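Local coordinates for protein autolysin E (Staphylococcus aureus, PDB 4PI8) that probably cleaves glycosidic bonds in the NAG-NAM glycan strands of peptidoglycan, as an autolytic glucosaminidase of the lysozyme clan, and here holds a NAG-NAM disaccharide, at residues V24-E29 / Y194-R199; M65-V70 / R83-L88; N71-G76 / Y212-I217. The protein carries 1 engineered substitution. All coordinates share one frame; numbering follows the deposited sequence. Where two conformers were deposited one is given.

Contact 1: V24-E29 / Y194-R199; sequences VQTKEE and YASDIR. With AMU (N-acetyl-beta-muramic acid), chain B; SO4 (sulfate ion), chain N.
T26 is bridged to D197 through bonds to the two neighbours of that residue: T26 N donates to S196 O at 2.9 Å, and I198 N returns a bond of 2.8 Å to T26 O. S196 carries the side-chain part of the contact. Its CB lies 3.4 Å from V24 O and also touches CG1 of V24. With chi1 at 67° in the conformer described, OG stands between the backbone N and the carbonyl carbon, at a distance of 3.1 Å from T26 OG1. In this conformer water 1 joins the two hydroxyls, 2.7 Å from T26 OG1, and donates to a sulfate ion, probably from the crystallisation liquor. The same sulfate accepts from the backbone N of S196 and of D197. One residue further on, I198 lays CG2 against T26 O and CD1 against CB of K27. D197 OD1 accepts from R199 N, 2.9 Å away, in an Asx turn just before helix 200-215, while D197 OD2 forms a salt bridge with K203, which also pairs with E28.

Two residues before S196, Y194 O accepts from N2 of the N-acetylmuramic acid, whose acetyl carbon C8 sits 3.6 Å above the centre of the Y194 ring, a CH-pi arrangement. Paired backbone bonds thus tie the N-terminal hairpin to a wall of the glycan pocket, and the two amides meeting the sulfate are consistent with a spot that can accept an anion.

Contact 2: M65-V70 / R83-L88; sequences MSESEV and RGKVFL
V70 and G84 bring the backbones of helices 67-74 and 84-94 together, their CA atoms only 5.0 Å apart near the start of the second helix. V70 points at the other helix and divides its two methyls: CG1, anti to the backbone N (chi1 179°), rests 3.6 Å from CA of G84, and CG2 meets CD1 of L88 at 3.9 Å. The bare CA of G84 permits this close approach of methyl and backbone.

L88 slides past V70 in the opposite direction and reaches the turn that precedes helix 67-74. Its CD1 lies 3.2 Å from the backbone N of E67, and CD2 lies 3.3 Å from M65 O. At the outer margin E67 and K85 run side by side, pointing the same way. In the conformer described, the E67 carboxylate lies by the aliphatic root of the lysine, with E67 OE2 and K85 NZ 6.0 Å apart.

At the start of helix 67-74, S66 occupies the N-cap position, and its backbone N donates to the anti lone pair of E69 OE1 at 3.0 Å. The two helices follow one another in the chain, joined by the short segment 75-83, and F87 carries the packing onward to helix 98-108. The chemistry is therefore mainly apolar: methyl groups and a bare glycine backbone bring two helix starts together, and the opposite charges at the margin would probably add only a weak, long-range attraction.

Contact 3: N71-G76 / Y212-I217; sequences NQLLKG and YKQFGI
Q72 O and Q214 NE2 share water 3, which donates to the carbonyl at 3.2 Å and accepts from the amide at 3.3 Å. The bridge belongs to a surface contact between two helix ends whose nearest CA atoms, those of L73 and Q214, are 9.4 Å apart, so side chains do all the direct touching. In the Q72 conformer described, the two glutamine amides come close as well, Q72 OE1 standing 3.6 Å from Q214 NE2 with the amide planes turned 56° apart.

F215 fills the middle, thrusting the far rim of its ring between Q72 and L73. In the same conformer Q72 comes to the edge of that ring rather than over a face: Q72 NE2 lies 3.6 Å from F215 CE1, and Q72 OE1 and CD lie near F215 CZ. The amide is turned 65° from the ring plane, which differs from the flat stacking of an amide on an aromatic face.

The arrangement joins the C-terminal ends of helices 67-74 and 200-215 within the helical fold of this lysozyme-clan enzyme. G216, with positive phi, leads the chain out of the second helix, where I217 N bonds back to Y212 O.

L73 takes another part of the rim. Its CG is anti to the carbonyl carbon (chi1 -69°), and from there CD2 reaches 3.6 Å from F215 CE2, in the plane of the ring. The same methyl lies 3.9 Å from Q214 OE1. One face of the phenyl is met by its own neighbour, CG of Q214, 3.8 Å above the plane and offset toward the rim, while M65 also packs against F215.

Overall arrangement
Contacts 2 and 3 form one neighbourhood, their centres about 10 Å apart and both built on helix 67-74. They touch directly: N71 OD1 lies 2.8 Å from G84 N, a probable hydrogen bond at the start of helix 84-94, and E69 OE2 lies 3.4 Å from F215 CD1. Contact 1 is remote, its centre about 30 Å from that of contact 2, on the opposite side of the chain's centre, and about 27 Å from that of contact 3. It alone of the three holds glycan-pocket residues, V24, Y194 and S196. Helix 200-215 connects the regions, starting just after the loop of contact 1 and ending in contact 3. In sequence, contact 2 is nested within the loop that contact 1 closes.

Contact 1: V24-E29 / Y194-R199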
# COMPACT_ATOMS: atom_id res chain seq x y z
N VAL A 24 14.22 -3.48 -9.02
CA VAL A 24 14.59 -3.00 -7.66
C VAL A 24 13.81 -3.78 -6.61
O VAL A 24 12.58 -3.76 -6.63
CB VAL A 24 14.36 -1.50 -7.54
CG1 VAL A 24 14.68 -1.03 -6.11
CG2 VAL A 24 15.20 -0.75 -8.58
N GLN A 25 14.52 -4.47 -5.74
CA GLN A 25 13.94 -5.25 -4.66
C GLN A 25 14.79 -4.91 -3.45
O GLN A 25 15.99 -5.11 -3.50
CB GLN A 25 14.00 -6.75 -4.88
CG GLN A 25 13.47 -7.19 -6.27
CD GLN A 25 12.00 -7.50 -6.33
OE1 GLN A 25 11.21 -7.05 -5.49
NE2 GLN A 25 11.57 -8.23 -7.33
N THR A 26 14.18 -4.34 -2.40
CA THR A 26 14.95 -3.79 -1.27
C THR A 26 14.54 -4.42 0.05
O THR A 26 13.49 -5.07 0.20
CB THR A 26 14.76 -2.29 -1.20
OG1 THR A 26 13.38 -1.98 -1.00
CG2 THR A 26 15.24 -1.58 -2.45
N LYS A 27 15.42 -4.23 1.04
CA LYS A 27 15.21 -4.76 2.40
C LYS A 27 15.81 -3.76 3.39
O LYS A 27 16.77 -3.09 3.06
CB LYS A 27 15.92 -6.11 2.49
CG LYS A 27 16.19 -6.71 3.84
CD LYS A 27 17.48 -7.53 3.79
CE LYS A 27 18.03 -7.78 5.19
NZ LYS A 27 16.97 -8.26 6.13
N GLU A 28 15.18 -3.62 4.56
CA GLU A 28 15.71 -2.75 5.63
C GLU A 28 16.77 -3.49 6.44
O GLU A 28 16.51 -4.60 6.94
CB GLU A 28 14.56 -2.28 6.54
CG GLU A 28 14.75 -0.90 7.17
CD GLU A 28 13.42 -0.23 7.49
OE1 GLU A 28 12.42 -0.97 7.73
OE2 GLU A 28 13.34 1.02 7.47
N GLU A 29 17.96 -2.90 6.50
CA GLU A 29 19.11 -3.47 7.16
C GLU A 29 20.02 -2.35 7.77
O GLU A 29 20.27 -1.32 7.12
CB GLU A 29 19.89 -4.30 6.16
CG GLU A 29 20.88 -5.27 6.79
CD GLU A 29 21.39 -6.30 5.81
OE1 GLU A 29 20.86 -6.39 4.68
OE2 GLU A 29 22.33 -7.04 6.19
N TYR A 194 3.63 -2.74 -6.29
CA TYR A 194 3.38 -1.49 -5.56
C TYR A 194 4.61 -0.95 -4.93
O TYR A 194 4.72 0.29 -4.74
CB TYR A 194 2.26 -1.72 -4.52
CG TYR A 194 1.56 -0.39 -4.13
CD1 TYR A 194 2.15 0.46 -3.19
CD2 TYR A 194 0.39 -0.04 -4.69
CE1 TYR A 194 1.57 1.69 -2.93
CE2 TYR A 194 -0.20 1.22 -4.41
CZ TYR A 194 0.42 2.03 -3.54
OH TYR A 194 -0.22 3.27 -3.26
N ALA A 195 5.52 -1.81 -4.48
CA ALA A 195 6.65 -1.38 -3.72
C ALA A 195 7.85 -2.24 -3.98
O ALA A 195 7.68 -3.39 -4.41
CB ALA A 195 6.28 -1.42 -2.26
N SER A 196 9.06 -1.70 -3.70
CA SER A 196 10.29 -2.50 -3.77
C SER A 196 10.65 -3.20 -2.50
O SER A 196 11.33 -4.20 -2.51
CB SER A 196 11.45 -1.65 -4.26
OG SER A 196 11.78 -0.64 -3.32
N ASP A 197 10.16 -2.69 -1.35
CA ASP A 197 10.45 -3.32 -0.08
C ASP A 197 9.87 -4.75 -0.09
O ASP A 197 8.67 -4.92 -0.17
CB ASP A 197 9.85 -2.46 1.05
CG ASP A 197 10.07 -3.02 2.42
OD1 ASP A 197 10.65 -4.08 2.67
OD2 ASP A 197 9.51 -2.31 3.31
N ILE A 198 10.73 -5.75 0.09
CA ILE A 198 10.32 -7.15 0.12
C ILE A 198 9.39 -7.52 1.28
O ILE A 198 8.73 -8.57 1.23
CB ILE A 198 11.48 -8.15 0.00
CG1 ILE A 198 12.33 -8.18 1.29
CG2 ILE A 198 12.26 -7.89 -1.28
CD1 ILE A 198 13.48 -9.19 1.22
N ARG A 199 9.40 -6.66 2.33
CA ARG A 199 8.50 -6.83 3.48
C ARG A 199 7.35 -5.82 3.56
O ARG A 199 6.63 -5.74 4.57
CB ARG A 199 9.32 -6.82 4.78
CG ARG A 199 10.17 -8.10 4.91
CD ARG A 199 10.63 -8.42 6.32
NE ARG A 199 9.50 -8.75 7.20
CZ ARG A 199 8.88 -9.93 7.25
NH1 ARG A 199 9.25 -10.96 6.47
NH2 ARG A 199 7.87 -10.09 8.10
C1 AMU B . 7.25 1.88 -6.24
C2 AMU B . 6.23 2.39 -7.21
C3 AMU B . 6.18 1.48 -8.45
C4 AMU B . 7.61 1.36 -9.03
C5 AMU B . 8.57 1.01 -7.93
C6 AMU B . 10.01 0.92 -8.45
C7 AMU B . 3.95 3.35 -6.83
C8 AMU B . 2.60 3.08 -6.20
C9 AMU B . 4.05 1.22 -9.55
C10 AMU B . 2.95 2.12 -9.96
C11 AMU B . 4.24 0.09 -10.56
O1 AMU B . 7.35 2.73 -5.11
O3 AMU B . 5.27 1.96 -9.43
O4 AMU B . 7.51 0.34 -10.04
O5 AMU B . 8.52 1.97 -6.90
O6 AMU B . 10.92 0.41 -7.47
O7 AMU B . 4.19 4.40 -7.39
O10 AMU B . 1.75 1.85 -9.64
O11 AMU B . 3.23 3.16 -10.68
N2 AMU B . 4.86 2.41 -6.62
S SO4 N . 8.96 1.46 -2.01
O1 SO4 N . 7.68 2.05 -1.51
O2 SO4 N . 8.87 1.29 -3.43
O3 SO4 N . 9.32 0.27 -1.18
O4 SO4 N . 10.07 2.49 -1.83
O HOH W 1 12.44 0.55 -0.76
O HOH W 2 12.39 -4.51 4.67

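Contact 2: M65-V70 / R83-L88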
# COMPACT_ATOMS: atom_id res chain seq x y z
N MET A 65 -16.52 -0.14 10.31
CA MET A 65 -15.80 0.76 11.22
C MET A 65 -16.43 2.11 11.17
O MET A 65 -16.49 2.73 10.12
CB MET A 65 -14.29 0.87 10.81
CG MET A 65 -13.51 -0.40 11.08
SD MET A 65 -13.04 -0.66 12.81
CE MET A 65 -11.72 0.55 12.89
N SER A 66 -16.89 2.60 12.30
CA SER A 66 -17.43 3.94 12.38
C SER A 66 -16.34 5.01 12.37
O SER A 66 -15.14 4.70 12.60
CB SER A 66 -18.21 4.12 13.67
OG SER A 66 -17.32 4.05 14.78
N GLU A 67 -16.71 6.28 12.16
CA GLU A 67 -15.74 7.39 12.22
C GLU A 67 -15.01 7.38 13.56
O GLU A 67 -13.81 7.62 13.63
CB GLU A 67 -16.42 8.74 11.88
CG GLU A 67 -15.52 10.00 12.04
CD GLU A 67 -16.18 11.28 11.56
OE1 GLU A 67 -15.99 12.31 12.23
OE2 GLU A 67 -16.88 11.27 10.52
N SER A 68 -15.74 7.13 14.63
CA SER A 68 -15.13 7.14 15.95
C SER A 68 -14.09 6.02 16.08
O SER A 68 -12.98 6.26 16.60
CB SER A 68 -16.13 7.09 17.09
OG SER A 68 -16.82 5.90 17.06
N GLU A 69 -14.38 4.83 15.56
CA GLU A 69 -13.43 3.73 15.59
C GLU A 69 -12.21 4.02 14.74
O GLU A 69 -11.05 3.75 15.16
CB GLU A 69 -14.06 2.46 15.15
CG GLU A 69 -15.08 1.94 16.16
CD GLU A 69 -15.81 0.75 15.62
OE1 GLU A 69 -16.47 0.77 14.59
OE2 GLU A 69 -15.76 -0.31 16.31
N VAL A 70 -12.39 4.58 13.54
CA VAL A 70 -11.23 4.90 12.69
C VAL A 70 -10.39 5.99 13.37
O VAL A 70 -9.15 5.90 13.37
CB VAL A 70 -11.69 5.32 11.29
CG1 VAL A 70 -10.49 5.68 10.45
CG2 VAL A 70 -12.45 4.17 10.65
N ARG A 83 -8.50 12.33 11.06
CA ARG A 83 -8.93 12.34 9.65
C ARG A 83 -9.77 11.07 9.30
O ARG A 83 -9.98 10.75 8.11
CB ARG A 83 -7.79 12.49 8.65
CG ARG A 83 -7.07 13.83 8.96
CD ARG A 83 -6.12 14.22 7.86
NE ARG A 83 -5.36 15.41 8.23
CZ ARG A 83 -5.76 16.65 7.99
NH1 ARG A 83 -6.88 16.90 7.38
NH2 ARG A 83 -5.04 17.66 8.47
N GLY A 84 -10.34 10.45 10.34
CA GLY A 84 -11.13 9.23 10.10
C GLY A 84 -12.35 9.45 9.22
O GLY A 84 -12.69 8.57 8.44
N LYS A 85 -13.00 10.62 9.30
CA LYS A 85 -14.13 10.91 8.42
C LYS A 85 -13.77 10.72 6.98
O LYS A 85 -14.55 10.21 6.17
CB LYS A 85 -14.61 12.38 8.64
CG LYS A 85 -15.46 13.08 7.59
CD LYS A 85 -15.31 14.59 7.41
CE LYS A 85 -16.52 15.18 6.67
NZ LYS A 85 -17.12 16.36 7.33
N VAL A 86 -12.57 11.20 6.60
CA VAL A 86 -12.17 11.18 5.22
C VAL A 86 -11.71 9.78 4.73
O VAL A 86 -11.96 9.36 3.63
CB VAL A 86 -11.12 12.26 4.99
CG1 VAL A 86 -10.65 12.23 3.60
CG2 VAL A 86 -11.76 13.64 5.29
N PHE A 87 -11.02 9.07 5.63
CA PHE A 87 -10.73 7.66 5.33
C PHE A 87 -12.01 6.87 5.02
O PHE A 87 -12.04 6.02 4.14
CB PHE A 87 -9.95 7.01 6.46
CG PHE A 87 -8.46 7.27 6.43
CD1 PHE A 87 -7.65 6.50 5.64
CD2 PHE A 87 -7.86 8.33 7.10
CE1 PHE A 87 -6.26 6.64 5.59
CE2 PHE A 87 -6.49 8.49 7.02
CZ PHE A 87 -5.67 7.67 6.27
N LEU A 88 -13.09 7.16 5.76
CA LEU A 88 -14.37 6.49 5.53
C LEU A 88 -15.07 6.98 4.26
O LEU A 88 -15.69 6.17 3.56
CB LEU A 88 -15.28 6.62 6.75
CG LEU A 88 -14.85 5.61 7.82
CD1 LEU A 88 -15.60 5.93 9.13
CD2 LEU A 88 -15.04 4.16 7.47

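Contact 3: N71-G76 / Y212-I217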
# COMPACT_ATOMS: atom_id res chain seq x y z
N ASN A 71 -11.04 6.98 13.97
CA ASN A 71 -10.27 8.01 14.70
C ASN A 71 -9.53 7.44 15.88
O ASN A 71 -8.42 7.92 16.17
CB ASN A 71 -11.13 9.19 15.06
CG ASN A 71 -11.29 10.14 13.89
OD1 ASN A 71 -10.37 10.33 13.10
ND2 ASN A 71 -12.42 10.77 13.77
N GLN A 72 -10.05 6.41 16.52
CA GLN A 72 -9.25 5.72 17.57
C GLN A 72 -8.00 5.15 17.02
O GLN A 72 -6.90 5.33 17.62
CB GLN A 72 -9.97 4.49 18.08
CG GLN A 72 -10.95 4.71 19.16
CD GLN A 72 -11.49 3.40 19.66
OE1 GLN A 72 -10.74 2.52 20.21
NE2 GLN A 72 -12.80 3.22 19.46
N LEU A 73 -8.03 4.52 15.85
CA LEU A 73 -6.81 4.03 15.21
C LEU A 73 -5.85 5.12 14.90
O LEU A 73 -4.68 4.88 14.88
CB LEU A 73 -7.10 3.22 13.93
CG LEU A 73 -7.78 1.88 14.07
CD1 LEU A 73 -7.96 1.30 12.69
CD2 LEU A 73 -6.91 0.95 14.93
N LEU A 74 -6.32 6.31 14.52
CA LEU A 74 -5.52 7.39 14.09
C LEU A 74 -5.02 8.30 15.22
O LEU A 74 -4.29 9.23 14.95
CB LEU A 74 -6.27 8.22 13.05
CG LEU A 74 -6.57 7.46 11.75
CD1 LEU A 74 -7.46 8.31 10.88
CD2 LEU A 74 -5.28 7.08 11.05
N LYS A 75 -5.48 8.08 16.43
CA LYS A 75 -5.03 8.88 17.59
C LYS A 75 -3.51 8.74 17.75
O LYS A 75 -2.94 7.64 17.71
CB LYS A 75 -5.75 8.48 18.87
CG LYS A 75 -5.70 9.55 19.96
CD LYS A 75 -6.56 10.77 19.58
CE LYS A 75 -6.49 11.90 20.58
NZ LYS A 75 -7.54 12.87 20.18
N GLY A 76 -2.84 9.88 17.87
CA GLY A 76 -1.42 9.92 17.96
C GLY A 76 -0.69 9.60 16.70
O GLY A 76 0.55 9.34 16.68
N TYR A 212 -7.85 -5.43 13.32
CA TYR A 212 -8.93 -6.41 13.26
C TYR A 212 -9.21 -6.96 14.67
O TYR A 212 -10.37 -7.11 15.05
CB TYR A 212 -8.65 -7.60 12.29
CG TYR A 212 -9.10 -7.36 10.88
CD1 TYR A 212 -8.62 -6.31 10.14
CD2 TYR A 212 -10.02 -8.19 10.30
CE1 TYR A 212 -9.13 -6.08 8.86
CE2 TYR A 212 -10.51 -7.96 9.01
CZ TYR A 212 -10.04 -6.88 8.33
OH TYR A 212 -10.55 -6.65 7.06
N LYS A 213 -8.14 -7.32 15.38
CA LYS A 213 -8.32 -7.94 16.70
C LYS A 213 -8.73 -6.90 17.72
O LYS A 213 -9.43 -7.27 18.73
CB LYS A 213 -7.09 -8.71 17.09
CG LYS A 213 -6.86 -9.93 16.23
CD LYS A 213 -5.61 -10.73 16.50
CE LYS A 213 -5.49 -11.87 15.50
NZ LYS A 213 -4.38 -12.80 15.73
N GLN A 214 -8.41 -5.64 17.55
CA GLN A 214 -8.81 -4.58 18.45
C GLN A 214 -10.31 -4.39 18.37
O GLN A 214 -10.96 -4.14 19.41
CB GLN A 214 -8.09 -3.27 18.14
CG GLN A 214 -8.50 -2.10 19.02
CD GLN A 214 -7.66 -0.89 18.88
OE1 GLN A 214 -6.61 -0.94 18.28
NE2 GLN A 214 -8.08 0.17 19.46
N PHE A 215 -10.93 -4.47 17.18
CA PHE A 215 -12.35 -4.16 17.01
C PHE A 215 -13.20 -5.41 16.80
O PHE A 215 -14.42 -5.30 16.64
CB PHE A 215 -12.50 -3.12 15.90
CG PHE A 215 -11.92 -1.79 16.27
CD1 PHE A 215 -12.55 -0.96 17.19
CD2 PHE A 215 -10.69 -1.42 15.82
CE1 PHE A 215 -11.96 0.26 17.54
CE2 PHE A 215 -10.09 -0.21 16.18
CZ PHE A 215 -10.76 0.64 17.04
N GLY A 216 -12.60 -6.57 16.71
CA GLY A 216 -13.36 -7.80 16.52
C GLY A 216 -13.92 -7.93 15.13
O GLY A 216 -15.06 -8.40 14.91
N ILE A 217 -13.13 -7.52 14.15
CA ILE A 217 -13.58 -7.57 12.75
C ILE A 217 -13.36 -8.96 12.14
O ILE A 217 -12.32 -9.58 12.31
CB ILE A 217 -12.81 -6.49 11.92
CG1 ILE A 217 -12.90 -5.08 12.52
CG2 ILE A 217 -13.33 -6.46 10.48
CD1 ILE A 217 -14.27 -4.49 12.66
O HOH W 3 -6.03 2.70 19.30